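Putative cellulase CEL6 (Mycobacterium tuberculosis, PDB 1UP3) probably hydrolyses internal beta-1,4-glucosidic bonds of cellulose, as an endoglucanase of glycoside hydrolase family 6. Local coordinates at residues Tyr11-Ser16 with Ala58-Ala63; Asn29-Ser34 with Asp287-Ala292; Asn188-Tyr193 with Trp259-Gly264; Asp196-Tyr201 with Tyr214-Ser219; Thr247-Ala250 with Ala256-Trp259. All blocks are in the same frame, centred on the assembly; numbering follows the deposited sequence.

Interaction 1. Residues Tyr11-Ser16 with Ala58-Ala63; sequences YVDPAS and ARYTGA
Two tyrosines meet here with their rings almost at right angles. The edge of Tyr11 is set against the face of Tyr60 in a T-shaped (edge-to-face) stack, with the planes at 81° and the ring centroids 5.2 Å apart. The stack joins the loop before helix 17-24 to helix 50-66 of the family 6 glycoside hydrolase fold. CD2 and CE2 of Tyr11 do the touching, and CD2 lies 3.6 Å from Tyr60 CZ. Tyr11 CE2 sits over the Tyr60 face, displaced from the ring centre toward the rim. CG of Tyr11 stands anti to the backbone N (chi1 -177°), which carries the ring across to the helix. Its far end reaches the next turn, where Tyr11 OH is 3.6 Å from Ala63 CB. That hydroxyl is hydrogen-bonded to a bound polyether, probably from the crystallisation liquor. The Tyr60 ring also stacks with Tyr42. Asp13 meets the same hydroxyl end of Tyr60: Asp13 CB packs 3.8 Å from Tyr60 OH, and the carboxylate is nearly perpendicular to the ring. The two carboxylate oxygens have separate tasks. OD2 forms a salt bridge with Arg262. OD1 closes an Asx turn within a type I beta turn from Asp13 to Ser16. Ala15 N donates to Asp13 OD1 over 2.9 Å, from above the carboxylate plane.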
# COMPACT_ATOMS: atom_id res chain seq x y z
N TYR A 11 1.72 -11.72 7.38
CA TYR A 11 0.63 -12.66 7.11
C TYR A 11 0.42 -12.94 5.63
O TYR A 11 0.29 -12.01 4.84
CB TYR A 11 -0.65 -12.10 7.70
CG TYR A 11 -1.89 -12.97 7.58
CD1 TYR A 11 -1.91 -14.26 8.04
CD2 TYR A 11 -3.06 -12.44 7.06
CE1 TYR A 11 -3.10 -15.04 7.95
CE2 TYR A 11 -4.20 -13.19 6.97
CZ TYR A 11 -4.21 -14.49 7.41
OH TYR A 11 -5.38 -15.24 7.30
N VAL A 12 0.38 -14.23 5.29
CA VAL A 12 0.03 -14.67 3.95
C VAL A 12 -1.50 -14.90 3.92
O VAL A 12 -2.01 -15.78 4.64
CB VAL A 12 0.77 -15.90 3.59
CG1 VAL A 12 0.30 -16.42 2.22
CG2 VAL A 12 2.28 -15.65 3.61
N ASP A 13 -2.19 -14.14 3.09
CA ASP A 13 -3.65 -14.23 2.92
C ASP A 13 -3.97 -15.57 2.24
O ASP A 13 -3.61 -15.77 1.07
CB ASP A 13 -4.10 -13.07 2.05
CG ASP A 13 -5.61 -13.03 1.84
OD1 ASP A 13 -6.30 -14.02 2.21
OD2 ASP A 13 -6.12 -12.09 1.18
N PRO A 14 -4.62 -16.49 2.93
CA PRO A 14 -4.88 -17.82 2.34
C PRO A 14 -5.99 -17.82 1.27
O PRO A 14 -6.19 -18.85 0.64
CB PRO A 14 -5.30 -18.66 3.56
CG PRO A 14 -5.94 -17.68 4.43
CD PRO A 14 -5.16 -16.38 4.30
N ALA A 15 -6.66 -16.69 1.09
CA ALA A 15 -7.77 -16.56 0.12
C ALA A 15 -7.54 -15.46 -0.91
O ALA A 15 -8.48 -14.91 -1.48
CB ALA A 15 -9.07 -16.30 0.89
N SER A 16 -6.28 -15.11 -1.16
CA SER A 16 -5.98 -14.12 -2.18
C SER A 16 -6.36 -14.68 -3.54
O SER A 16 -6.42 -15.88 -3.72
CB SER A 16 -4.50 -13.76 -2.20
OG SER A 16 -3.69 -14.90 -2.52
N ALA A 58 -11.63 -6.83 12.06
CA ALA A 58 -11.41 -7.67 13.23
C ALA A 58 -11.15 -9.13 12.80
O ALA A 58 -10.29 -9.82 13.39
CB ALA A 58 -12.58 -7.63 14.16
N ARG A 59 -11.85 -9.59 11.78
CA ARG A 59 -11.69 -10.96 11.26
C ARG A 59 -10.28 -11.12 10.73
O ARG A 59 -9.59 -12.10 11.02
CB ARG A 59 -12.71 -11.21 10.13
CG ARG A 59 -12.63 -12.54 9.48
CD ARG A 59 -13.65 -12.68 8.36
NE ARG A 59 -13.58 -13.98 7.73
CZ ARG A 59 -12.71 -14.28 6.77
NH1 ARG A 59 -11.86 -13.38 6.33
NH2 ARG A 59 -12.71 -15.49 6.25
N TYR A 60 -9.84 -10.17 9.92
CA TYR A 60 -8.53 -10.29 9.27
C TYR A 60 -7.38 -10.20 10.28
O TYR A 60 -6.44 -11.04 10.25
CB TYR A 60 -8.38 -9.21 8.18
CG TYR A 60 -7.23 -9.50 7.23
CD1 TYR A 60 -7.42 -10.29 6.09
CD2 TYR A 60 -6.00 -8.93 7.41
CE1 TYR A 60 -6.39 -10.54 5.23
CE2 TYR A 60 -4.95 -9.17 6.52
CZ TYR A 60 -5.16 -9.99 5.45
OH TYR A 60 -4.15 -10.23 4.53
N THR A 61 -7.46 -9.25 11.20
CA THR A 61 -6.38 -9.08 12.19
C THR A 61 -6.37 -10.27 13.17
O THR A 61 -5.33 -10.74 13.61
CB THR A 61 -6.43 -7.76 12.93
OG1 THR A 61 -7.63 -7.62 13.65
CG2 THR A 61 -6.39 -6.59 11.97
N GLY A 62 -7.55 -10.76 13.49
CA GLY A 62 -7.66 -11.93 14.35
C GLY A 62 -7.13 -13.19 13.68
O GLY A 62 -6.50 -14.03 14.35
N ALA A 63 -7.36 -13.35 12.37
CA ALA A 63 -6.82 -14.49 11.64
C ALA A 63 -5.30 -14.43 11.58
O ALA A 63 -4.62 -15.44 11.74
CB ALA A 63 -7.38 -14.55 10.22

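Interaction 2. Residues Asn29-Ser34 with Asp287-Ala292; sequences NAELTS and DLAHNA
Glu31 and Ala289 face each other, each with its CB directed at the opposite helix. Their meeting is a helix-helix contact between the first turn of helix 30-36 and the last turns of helix 282-291, close to the C-terminus of the chain. Glu31 CB lies 3.5 Å from Ala289 CB. Glu31 CG comes to 3.6 Å from the same methyl, so two methylenes of the glutamate bear on one alanine. The small alanine lets the backbones come close, with the CA atoms of Glu31 and Ala289 5.5 Å apart. The glutamate chain does not run straight on into the other helix. It bends at chi2 (73°), and the carboxylate turns off beside the contact. CG still passes 4.1 Å from His290 N. The His290 ring lies at the exposed border of the contact, with its ND1 5.3 Å from Glu31 OE2. Glu31 OE2 is also near the C-terminal carboxylate of Gln294; two like charges so close would probably raise the proton affinity of one of them. Ile286 adds a further apolar neighbour to Glu31. At the start of the helix, Asn29 is the N-cap; its side chain also touches Ile286. Its OD1 accepts from Leu32 N at 2.9 Å, in the carbonyl plane, with an N-H...O angle of 161°.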
# COMPACT_ATOMS: atom_id res chain seq x y z
N ASN A 29 1.63 -24.38 -11.21
CA ASN A 29 2.45 -23.39 -11.85
C ASN A 29 3.37 -22.76 -10.79
O ASN A 29 2.88 -22.21 -9.77
CB ASN A 29 1.53 -22.34 -12.49
CG ASN A 29 2.28 -21.25 -13.19
OD1 ASN A 29 2.74 -20.30 -12.57
ND2 ASN A 29 2.35 -21.34 -14.51
N ALA A 30 4.68 -22.86 -11.02
CA ALA A 30 5.65 -22.44 -10.03
C ALA A 30 5.58 -20.94 -9.75
O ALA A 30 5.81 -20.52 -8.60
CB ALA A 30 7.08 -22.79 -10.51
N GLU A 31 5.28 -20.17 -10.78
CA GLU A 31 5.26 -18.72 -10.65
C GLU A 31 4.07 -18.30 -9.81
O GLU A 31 4.20 -17.45 -8.92
CB GLU A 31 5.17 -18.03 -12.02
CG GLU A 31 6.41 -18.19 -12.90
CD GLU A 31 6.54 -19.61 -13.49
OE1 GLU A 31 5.54 -20.20 -13.91
OE2 GLU A 31 7.67 -20.17 -13.53
N LEU A 32 2.90 -18.86 -10.07
CA LEU A 32 1.73 -18.51 -9.26
C LEU A 32 1.88 -18.96 -7.82
O LEU A 32 1.49 -18.25 -6.89
CB LEU A 32 0.44 -19.07 -9.84
CG LEU A 32 -0.06 -18.50 -11.13
CD1 LEU A 32 -1.27 -19.27 -11.61
CD2 LEU A 32 -0.49 -17.02 -10.92
N THR A 33 2.45 -20.15 -7.62
CA THR A 33 2.64 -20.65 -6.28
C THR A 33 3.59 -19.70 -5.51
O THR A 33 3.34 -19.42 -4.35
CB THR A 33 3.16 -22.05 -6.34
OG1 THR A 33 2.09 -22.91 -6.78
CG2 THR A 33 3.53 -22.57 -4.97
N SER A 34 4.65 -19.24 -6.15
CA SER A 34 5.62 -18.33 -5.50
C SER A 34 4.94 -17.05 -5.03
O SER A 34 5.06 -16.67 -3.86
CB SER A 34 6.74 -17.96 -6.45
OG SER A 34 7.68 -17.11 -5.80
N ASP A 287 4.20 -13.32 -15.54
CA ASP A 287 5.24 -12.54 -16.21
C ASP A 287 6.19 -11.83 -15.20
O ASP A 287 7.41 -11.84 -15.37
CB ASP A 287 4.65 -11.54 -17.19
CG ASP A 287 3.95 -12.21 -18.41
OD1 ASP A 287 4.09 -13.44 -18.64
OD2 ASP A 287 3.23 -11.57 -19.19
N LEU A 288 5.61 -11.24 -14.15
CA LEU A 288 6.43 -10.63 -13.10
C LEU A 288 7.40 -11.65 -12.47
O LEU A 288 8.56 -11.34 -12.26
CB LEU A 288 5.56 -10.01 -12.00
CG LEU A 288 4.85 -8.72 -12.44
CD1 LEU A 288 3.70 -8.45 -11.51
CD2 LEU A 288 5.80 -7.50 -12.44
N ALA A 289 6.90 -12.84 -12.18
CA ALA A 289 7.74 -13.92 -11.63
C ALA A 289 8.77 -14.43 -12.63
O ALA A 289 9.96 -14.61 -12.29
CB ALA A 289 6.86 -15.08 -11.17
N HIS A 290 8.34 -14.70 -13.87
CA HIS A 290 9.27 -15.10 -14.93
C HIS A 290 10.41 -14.11 -15.11
O HIS A 290 11.56 -14.50 -15.31
CB HIS A 290 8.53 -15.24 -16.27
CG HIS A 290 9.34 -15.84 -17.37
ND1 HIS A 290 9.66 -17.18 -17.41
CD2 HIS A 290 9.90 -15.28 -18.47
CE1 HIS A 290 10.37 -17.42 -18.49
NE2 HIS A 290 10.54 -16.29 -19.15
N ASN A 291 10.09 -12.82 -15.12
CA ASN A 291 11.11 -11.80 -15.29
C ASN A 291 12.08 -11.72 -14.11
O ASN A 291 13.19 -11.21 -14.27
CB ASN A 291 10.46 -10.44 -15.56
CG ASN A 291 9.71 -10.39 -16.91
OD1 ASN A 291 9.94 -11.24 -17.81
ND2 ASN A 291 8.82 -9.41 -17.07
N ALA A 292 11.64 -12.23 -12.95
CA ALA A 292 12.50 -12.34 -11.76
C ALA A 292 13.29 -13.66 -11.80
O ALA A 292 13.94 -14.02 -10.80
CB ALA A 292 11.66 -12.26 -10.49

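Interaction 3. Residues Asn188-Tyr193 with Trp259-Gly264; sequences NVSNFY and WIKRPG. With BGC (beta-D-glucopyranose), chain B.
Lys261 lies along Ser190, and its side chain can be followed outward from the backbone. Lys261 CB comes first, 3.6 Å from Ser190 OG. CG runs past Ser190 CA and OG at slightly longer range. The chain then bends at chi2 (75°), and this turn brings Lys261 CD back against the serine, again 3.6 Å from Ser190 OG. The hydroxyl oxygen thus rests against the apolar part of the lysine. Beyond CD the chain leads away from the contact. Its tip, NZ, forms a salt bridge with Asp267 and a hydrogen bond to Glu265 O.

One residue back on each segment, Val189 and Ile260 cross at about a right angle. Val189 CG2 is 3.7 Å from Ile260 CD1, and Val189 CG1 is 3.8 Å from Ile260 CG2. Both methyls of the valine are therefore used. All four of these residues are buried. No hydrogen bond spans the two segments directly. Asp217 links them instead: OD1 accepts from Ile260 N, and OD2 accepts from both Lys261 N and Ser190 N.

Residues 188-191 form a type II beta turn, closed by Asn191 N to Asn188 O at 2.9 Å. Asn191 OD1 accepts from Phe192 N on a lone pair, a bond that holds the amide in place. Its other end is left to face the sugar. Asn191 ND2 donates to O6 of the bound glucose at 2.8 Å and 174°, almost straight. Asp82 and Asp120 also bond this sugar. The arrangement is a glycan-binding loop after strand 184-187, consistent with a substrate site of a family 6 hydrolase.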
# COMPACT_ATOMS: atom_id res chain seq x y z
N ASN A 188 6.69 4.01 -3.01
CA ASN A 188 6.72 3.11 -4.16
C ASN A 188 5.49 2.24 -4.34
O ASN A 188 5.54 1.27 -5.09
CB ASN A 188 7.97 2.21 -4.11
CG ASN A 188 8.59 1.94 -5.50
OD1 ASN A 188 8.51 2.77 -6.44
ND2 ASN A 188 9.15 0.76 -5.65
N VAL A 189 4.40 2.57 -3.63
CA VAL A 189 3.23 1.71 -3.66
C VAL A 189 2.68 1.62 -5.09
O VAL A 189 2.39 2.63 -5.74
CB VAL A 189 2.12 2.14 -2.61
CG1 VAL A 189 0.86 1.29 -2.80
CG2 VAL A 189 2.65 2.05 -1.21
N SER A 190 2.53 0.40 -5.57
CA SER A 190 2.12 0.13 -6.92
C SER A 190 3.05 0.64 -7.99
O SER A 190 2.64 0.69 -9.13
CB SER A 190 0.68 0.61 -7.18
OG SER A 190 -0.18 0.12 -6.18
N ASN A 191 4.26 1.03 -7.64
CA ASN A 191 5.21 1.48 -8.67
C ASN A 191 6.42 0.56 -8.73
O ASN A 191 6.38 -0.55 -8.22
CB ASN A 191 5.53 2.96 -8.46
CG ASN A 191 5.73 3.68 -9.76
OD1 ASN A 191 6.63 3.35 -10.53
ND2 ASN A 191 4.88 4.70 -10.03
N PHE A 192 7.47 1.01 -9.39
CA PHE A 192 8.49 0.14 -9.93
C PHE A 192 9.90 0.65 -9.69
O PHE A 192 10.83 0.03 -10.21
CB PHE A 192 8.25 -0.03 -11.46
CG PHE A 192 6.87 -0.54 -11.80
CD1 PHE A 192 6.59 -1.88 -11.84
CD2 PHE A 192 5.83 0.37 -12.03
CE1 PHE A 192 5.29 -2.32 -12.12
CE2 PHE A 192 4.54 -0.07 -12.28
CZ PHE A 192 4.27 -1.38 -12.32
N TYR A 193 10.07 1.75 -8.94
CA TYR A 193 11.40 2.33 -8.78
C TYR A 193 12.28 1.44 -7.90
O TYR A 193 11.78 0.75 -7.04
CB TYR A 193 11.32 3.77 -8.27
CG TYR A 193 10.61 4.66 -9.24
CD1 TYR A 193 11.25 5.04 -10.40
CD2 TYR A 193 9.27 5.04 -9.05
CE1 TYR A 193 10.60 5.81 -11.36
CE2 TYR A 193 8.61 5.80 -10.01
CZ TYR A 193 9.26 6.16 -11.15
OH TYR A 193 8.60 6.91 -12.11
N TRP A 259 5.28 -6.12 0.24
CA TRP A 259 4.54 -6.16 -1.04
C TRP A 259 3.17 -5.55 -0.75
O TRP A 259 2.34 -6.20 -0.12
CB TRP A 259 4.41 -7.58 -1.59
CG TRP A 259 5.67 -8.11 -2.19
CD1 TRP A 259 6.95 -7.59 -2.09
CD2 TRP A 259 5.78 -9.29 -2.99
NE1 TRP A 259 7.83 -8.41 -2.74
CE2 TRP A 259 7.15 -9.44 -3.33
CE3 TRP A 259 4.87 -10.22 -3.48
CZ2 TRP A 259 7.62 -10.51 -4.11
CZ3 TRP A 259 5.34 -11.28 -4.27
CH2 TRP A 259 6.70 -11.40 -4.56
N ILE A 260 3.01 -4.28 -1.08
CA ILE A 260 1.77 -3.56 -0.79
C ILE A 260 0.78 -3.79 -1.93
O ILE A 260 -0.28 -4.40 -1.73
CB ILE A 260 2.07 -2.08 -0.45
CG1 ILE A 260 3.02 -2.05 0.76
CG2 ILE A 260 0.73 -1.36 -0.13
CD1 ILE A 260 3.47 -0.70 1.18
N LYS A 261 1.14 -3.36 -3.13
CA LYS A 261 0.46 -3.81 -4.33
C LYS A 261 0.54 -5.33 -4.42
O LYS A 261 1.56 -5.90 -4.05
CB LYS A 261 1.12 -3.17 -5.55
CG LYS A 261 0.74 -3.73 -6.93
CD LYS A 261 -0.60 -3.28 -7.34
CE LYS A 261 -0.99 -3.96 -8.65
NZ LYS A 261 -2.16 -3.29 -9.26
N ARG A 262 -0.55 -5.96 -4.88
CA ARG A 262 -0.60 -7.41 -5.07
C ARG A 262 -0.22 -7.76 -6.51
O ARG A 262 -0.98 -7.47 -7.44
CB ARG A 262 -1.99 -7.92 -4.76
CG ARG A 262 -2.39 -7.82 -3.27
CD ARG A 262 -3.60 -8.69 -2.83
NE ARG A 262 -3.60 -8.89 -1.38
CZ ARG A 262 -4.35 -9.79 -0.69
NH1 ARG A 262 -5.20 -10.63 -1.26
NH2 ARG A 262 -4.24 -9.82 0.62
N PRO A 263 0.95 -8.39 -6.72
CA PRO A 263 1.38 -8.75 -8.09
C PRO A 263 0.35 -9.58 -8.78
O PRO A 263 -0.15 -10.55 -8.24
CB PRO A 263 2.65 -9.58 -7.88
CG PRO A 263 3.19 -9.08 -6.58
CD PRO A 263 1.97 -8.79 -5.73
N GLY A 264 0.05 -9.18 -10.01
CA GLY A 264 -0.98 -9.85 -10.80
C GLY A 264 -2.22 -9.00 -10.96
O GLY A 264 -2.91 -9.11 -11.96
C2 BGC B . -1.35 6.80 -10.89
C3 BGC B . -1.92 5.94 -9.78
C4 BGC B . -0.89 4.90 -9.32
C5 BGC B . 0.43 5.63 -9.00
C6 BGC B . 1.56 4.64 -8.69
C1 BGC B . -0.02 7.42 -10.43
O2 BGC B . -2.29 7.80 -11.32
O3 BGC B . -3.13 5.30 -10.17
O4 BGC B . -1.33 4.17 -8.16
O5 BGC B . 0.89 6.40 -10.10
O6 BGC B . 2.74 5.33 -8.32

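Interaction 4. Residues Asp196-Tyr201 with Tyr214-Ser219; sequences DEEIGY and YVIDTS
Ile216, Ile199 and Tyr214 give up the most surface in this contact. Ile216 points from strand 213-217 at the helix and meets two neighbouring residues there. Its CD1 lies 3.7 Å from Ile199 CG1 and 3.9 Å from Glu198 CB. Ile216 CG2 also approaches Glu198 CB, so that carbon rests against both branches of the isoleucine. The side chains of Ile199 and Ile216 cross at about a right angle.

Tyr214 reaches the helix with its far end. Its CG stands between the backbone N and the carbonyl carbon (chi1 60°), and the ring rises beside Ile216, whose CG1 lies at the ring edge, in plane. Tyr214 OH ends 3.6 Å from Ile199 CG2 and equally far from Ile199 O. The hydroxyl finds its hydrogen bond farther along the helix, with Glu203.

Glu198 contributes only the base of its side chain. Beyond CB it bends at chi2 (-42°) and leads off to Ser162, which bonds Glu198 OE2. At the end of the strand, Asp217 OD1 accepts from Ser219 N at 3.1 Å in an Asx turn. Ser219 OG donates to the same oxygen at 2.7 Å, from the same face of the carboxylate.

The contact lies within the beta-alpha-beta unit of strand 184-187, helix 195-208 and strand 213-217. Helix and strand segments run nearly antiparallel, at 156°, with axes 9.4 Å apart. Tyr257 of the neighbouring strand 254-258 also packs on Ile199.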
# COMPACT_ATOMS: atom_id res chain seq x y z
N ASP A 196 17.06 1.00 -3.97
CA ASP A 196 18.09 1.97 -3.65
C ASP A 196 17.64 3.40 -3.85
O ASP A 196 17.93 4.27 -3.00
CB ASP A 196 19.29 1.73 -4.50
CG ASP A 196 20.10 0.56 -4.05
OD1 ASP A 196 19.93 0.06 -2.89
OD2 ASP A 196 20.99 0.09 -4.81
N GLU A 197 16.95 3.66 -4.94
CA GLU A 197 16.48 5.02 -5.19
C GLU A 197 15.47 5.43 -4.11
O GLU A 197 15.53 6.57 -3.59
CB GLU A 197 15.93 5.16 -6.59
CG GLU A 197 15.52 6.59 -6.90
CD GLU A 197 15.01 6.80 -8.30
OE1 GLU A 197 15.47 6.11 -9.23
OE2 GLU A 197 14.11 7.67 -8.46
N GLU A 198 14.60 4.50 -3.73
CA GLU A 198 13.59 4.83 -2.72
C GLU A 198 14.19 5.00 -1.33
O GLU A 198 13.68 5.82 -0.56
CB GLU A 198 12.43 3.83 -2.74
CG GLU A 198 11.74 3.70 -4.10
CD GLU A 198 11.53 5.02 -4.77
OE1 GLU A 198 10.61 5.75 -4.36
OE2 GLU A 198 12.33 5.40 -5.67
N ILE A 199 15.27 4.29 -1.00
CA ILE A 199 15.96 4.50 0.29
C ILE A 199 16.54 5.91 0.35
O ILE A 199 16.42 6.62 1.36
CB ILE A 199 17.07 3.44 0.52
CG1 ILE A 199 16.44 2.07 0.81
CG2 ILE A 199 18.01 3.85 1.65
CD1 ILE A 199 17.44 0.92 0.76
N GLY A 200 17.18 6.35 -0.73
CA GLY A 200 17.70 7.70 -0.73
C GLY A 200 16.62 8.75 -0.49
O GLY A 200 16.83 9.75 0.23
N TYR A 201 15.48 8.55 -1.13
CA TYR A 201 14.34 9.46 -1.01
C TYR A 201 13.74 9.40 0.39
O TYR A 201 13.47 10.46 1.01
CB TYR A 201 13.32 9.09 -2.07
CG TYR A 201 12.10 9.98 -2.21
CD1 TYR A 201 12.22 11.30 -2.68
CD2 TYR A 201 10.84 9.49 -1.95
CE1 TYR A 201 11.11 12.10 -2.87
CE2 TYR A 201 9.73 10.29 -2.10
CZ TYR A 201 9.86 11.58 -2.59
OH TYR A 201 8.70 12.34 -2.73
N TYR A 214 9.98 4.38 7.49
CA TYR A 214 9.23 4.16 6.26
C TYR A 214 9.32 2.70 5.80
O TYR A 214 10.22 1.94 6.20
CB TYR A 214 9.67 5.12 5.11
CG TYR A 214 11.12 5.00 4.73
CD1 TYR A 214 12.11 5.70 5.43
CD2 TYR A 214 11.53 4.11 3.77
CE1 TYR A 214 13.45 5.54 5.13
CE2 TYR A 214 12.87 3.94 3.46
CZ TYR A 214 13.82 4.63 4.14
OH TYR A 214 15.16 4.40 3.86
N VAL A 215 8.38 2.37 4.93
CA VAL A 215 8.40 1.09 4.25
C VAL A 215 8.40 1.34 2.73
O VAL A 215 7.92 2.38 2.29
CB VAL A 215 7.20 0.24 4.65
CG1 VAL A 215 7.28 -0.14 6.11
CG2 VAL A 215 5.88 0.95 4.36
N ILE A 216 8.97 0.41 1.98
CA ILE A 216 9.06 0.48 0.54
C ILE A 216 8.29 -0.76 -0.02
O ILE A 216 8.58 -1.89 0.37
CB ILE A 216 10.51 0.48 0.04
CG1 ILE A 216 11.28 1.70 0.57
CG2 ILE A 216 10.54 0.49 -1.48
CD1 ILE A 216 12.80 1.58 0.42
N ASP A 217 7.43 -0.51 -1.01
CA ASP A 217 6.72 -1.54 -1.81
C ASP A 217 7.74 -2.06 -2.81
O ASP A 217 8.13 -1.36 -3.76
CB ASP A 217 5.52 -0.96 -2.53
CG ASP A 217 4.62 -1.98 -3.09
OD1 ASP A 217 4.99 -3.18 -3.11
OD2 ASP A 217 3.47 -1.69 -3.53
N THR A 218 8.17 -3.30 -2.61
CA THR A 218 9.08 -4.00 -3.50
C THR A 218 8.41 -5.09 -4.33
O THR A 218 9.08 -5.96 -4.93
CB THR A 218 10.25 -4.61 -2.69
OG1 THR A 218 9.73 -5.50 -1.69
CG2 THR A 218 11.08 -3.50 -1.99
N SER A 219 7.09 -5.04 -4.41
CA SER A 219 6.33 -6.03 -5.15
C SER A 219 6.73 -6.21 -6.62
O SER A 219 6.72 -7.35 -7.16
CB SER A 219 4.85 -5.71 -5.07
OG SER A 219 4.55 -4.39 -5.53

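Interaction 5. Residues Thr247-Ala250 with Ala256-Trp259; sequences TATA and AYLW
One face of the Tyr257 ring carries the methyl of Thr249. Thr249 CG2 stands 3.9 Å from the ring centroid and 23° off the normal, a CH-pi contact displaced toward the rim. Its closest ring atom is Tyr257 CE1, at 3.6 Å. Thr249 CB follows over the same part of the ring, 3.7 Å from Tyr257 CE1. Ala248 O and Ala250 N approach the ring obliquely. Elsewhere Tyr257 packs against Thr195 and Ile199 of helix 195-208.

The threonine is turned so that its two branches do different work. CG2 is anti to the carbonyl carbon and lies on the ring, also touching Ala256 CA at 3.7 Å. OG1 is hydrogen-bonded to Ala254 O. Nearer the start of the loop, Thr247 and Ala256 bring their backbones together, with CA atoms 4.3 Å apart. Ala248 is the centre of an inverse gamma turn, which bends the chain between these two points.

The loop thus lies alongside strand 254-258, an outermost strand of the parallel sheet. At the ring tip, Ala250 N donates to Tyr257 OH at 3.0 Å, with an N-H...O angle of 142°. The tyrosine therefore holds the loop in two ways, by its apolar face and by a hydroxyl that accepts a backbone N-H.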
# COMPACT_ATOMS: atom_id res chain seq x y z
N THR A 247 12.37 -7.32 7.08
CA THR A 247 12.86 -6.17 7.84
C THR A 247 14.38 -6.02 7.72
O THR A 247 14.93 -5.07 8.28
CB THR A 247 12.47 -6.24 9.33
OG1 THR A 247 12.97 -7.47 9.89
CG2 THR A 247 10.96 -6.24 9.49
N ALA A 248 15.05 -6.89 6.99
CA ALA A 248 16.49 -6.75 6.77
C ALA A 248 16.71 -5.80 5.62
O ALA A 248 16.99 -6.21 4.50
CB ALA A 248 17.15 -8.12 6.53
N THR A 249 16.62 -4.51 5.89
CA THR A 249 16.71 -3.50 4.85
C THR A 249 18.05 -2.80 4.85
O THR A 249 18.86 -2.95 5.80
CB THR A 249 15.69 -2.40 5.06
OG1 THR A 249 15.99 -1.72 6.29
CG2 THR A 249 14.29 -2.93 5.23
N ALA A 250 18.25 -1.99 3.82
CA ALA A 250 19.50 -1.27 3.60
C ALA A 250 19.37 0.22 3.87
O ALA A 250 20.26 1.01 3.54
CB ALA A 250 20.05 -1.54 2.16
N ALA A 256 10.87 -1.81 6.71
CA ALA A 256 10.64 -3.02 5.93
C ALA A 256 10.55 -2.76 4.45
O ALA A 256 10.20 -1.66 4.02
CB ALA A 256 9.31 -3.70 6.36
N TYR A 257 10.83 -3.81 3.70
CA TYR A 257 10.34 -3.98 2.33
C TYR A 257 9.06 -4.79 2.42
O TYR A 257 9.04 -5.81 3.10
CB TYR A 257 11.35 -4.71 1.44
CG TYR A 257 12.75 -4.15 1.42
CD1 TYR A 257 13.00 -2.83 1.68
CD2 TYR A 257 13.83 -4.99 1.14
CE1 TYR A 257 14.32 -2.32 1.66
CE2 TYR A 257 15.12 -4.52 1.13
CZ TYR A 257 15.36 -3.19 1.40
OH TYR A 257 16.63 -2.70 1.42
N LEU A 258 7.98 -4.29 1.83
CA LEU A 258 6.69 -4.97 1.82
C LEU A 258 6.19 -5.17 0.42
O LEU A 258 6.61 -4.44 -0.50
CB LEU A 258 5.62 -4.19 2.61
CG LEU A 258 5.90 -3.92 4.10
CD1 LEU A 258 4.81 -3.01 4.65
CD2 LEU A 258 6.03 -5.24 4.88
N TRP A 259 5.28 -6.12 0.24
CA TRP A 259 4.54 -6.16 -1.04
C TRP A 259 3.17 -5.55 -0.75
O TRP A 259 2.34 -6.20 -0.12
CB TRP A 259 4.41 -7.58 -1.59
CG TRP A 259 5.67 -8.11 -2.19
CD1 TRP A 259 6.95 -7.59 -2.09
CD2 TRP A 259 5.78 -9.29 -2.99
NE1 TRP A 259 7.83 -8.41 -2.74
CE2 TRP A 259 7.15 -9.44 -3.33
CE3 TRP A 259 4.87 -10.22 -3.48
CZ2 TRP A 259 7.62 -10.51 -4.11
CZ3 TRP A 259 5.34 -11.28 -4.27
CH2 TRP A 259 6.70 -11.40 -4.56

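Interaction 3 lies nearest the centre of the chain, about 7 Å away, and includes direct contact with the bound glucose. Interaction 4 touches it, their centres about 11 Å apart, through Asp217: Lys261 N is 2.9 Å from Asp217 OD2. Interactions 4 and 5 share the sheet edge, where strands 213-217 and 254-258 pair and Ile216 O is 2.9 Å from Leu258 N. Interactions 3 and 5 share Trp259. Interaction 1 is farther out but reaches interaction 3 by a 3.0 Å salt bridge from Asp13 OD2 to Arg262 NH1. Interaction 2 touches interaction 3 where Leu288 CD1 packs 3.9 Å from Pro263 CB, and its two segments enclose interactions 3, 4 and 5 in sequence.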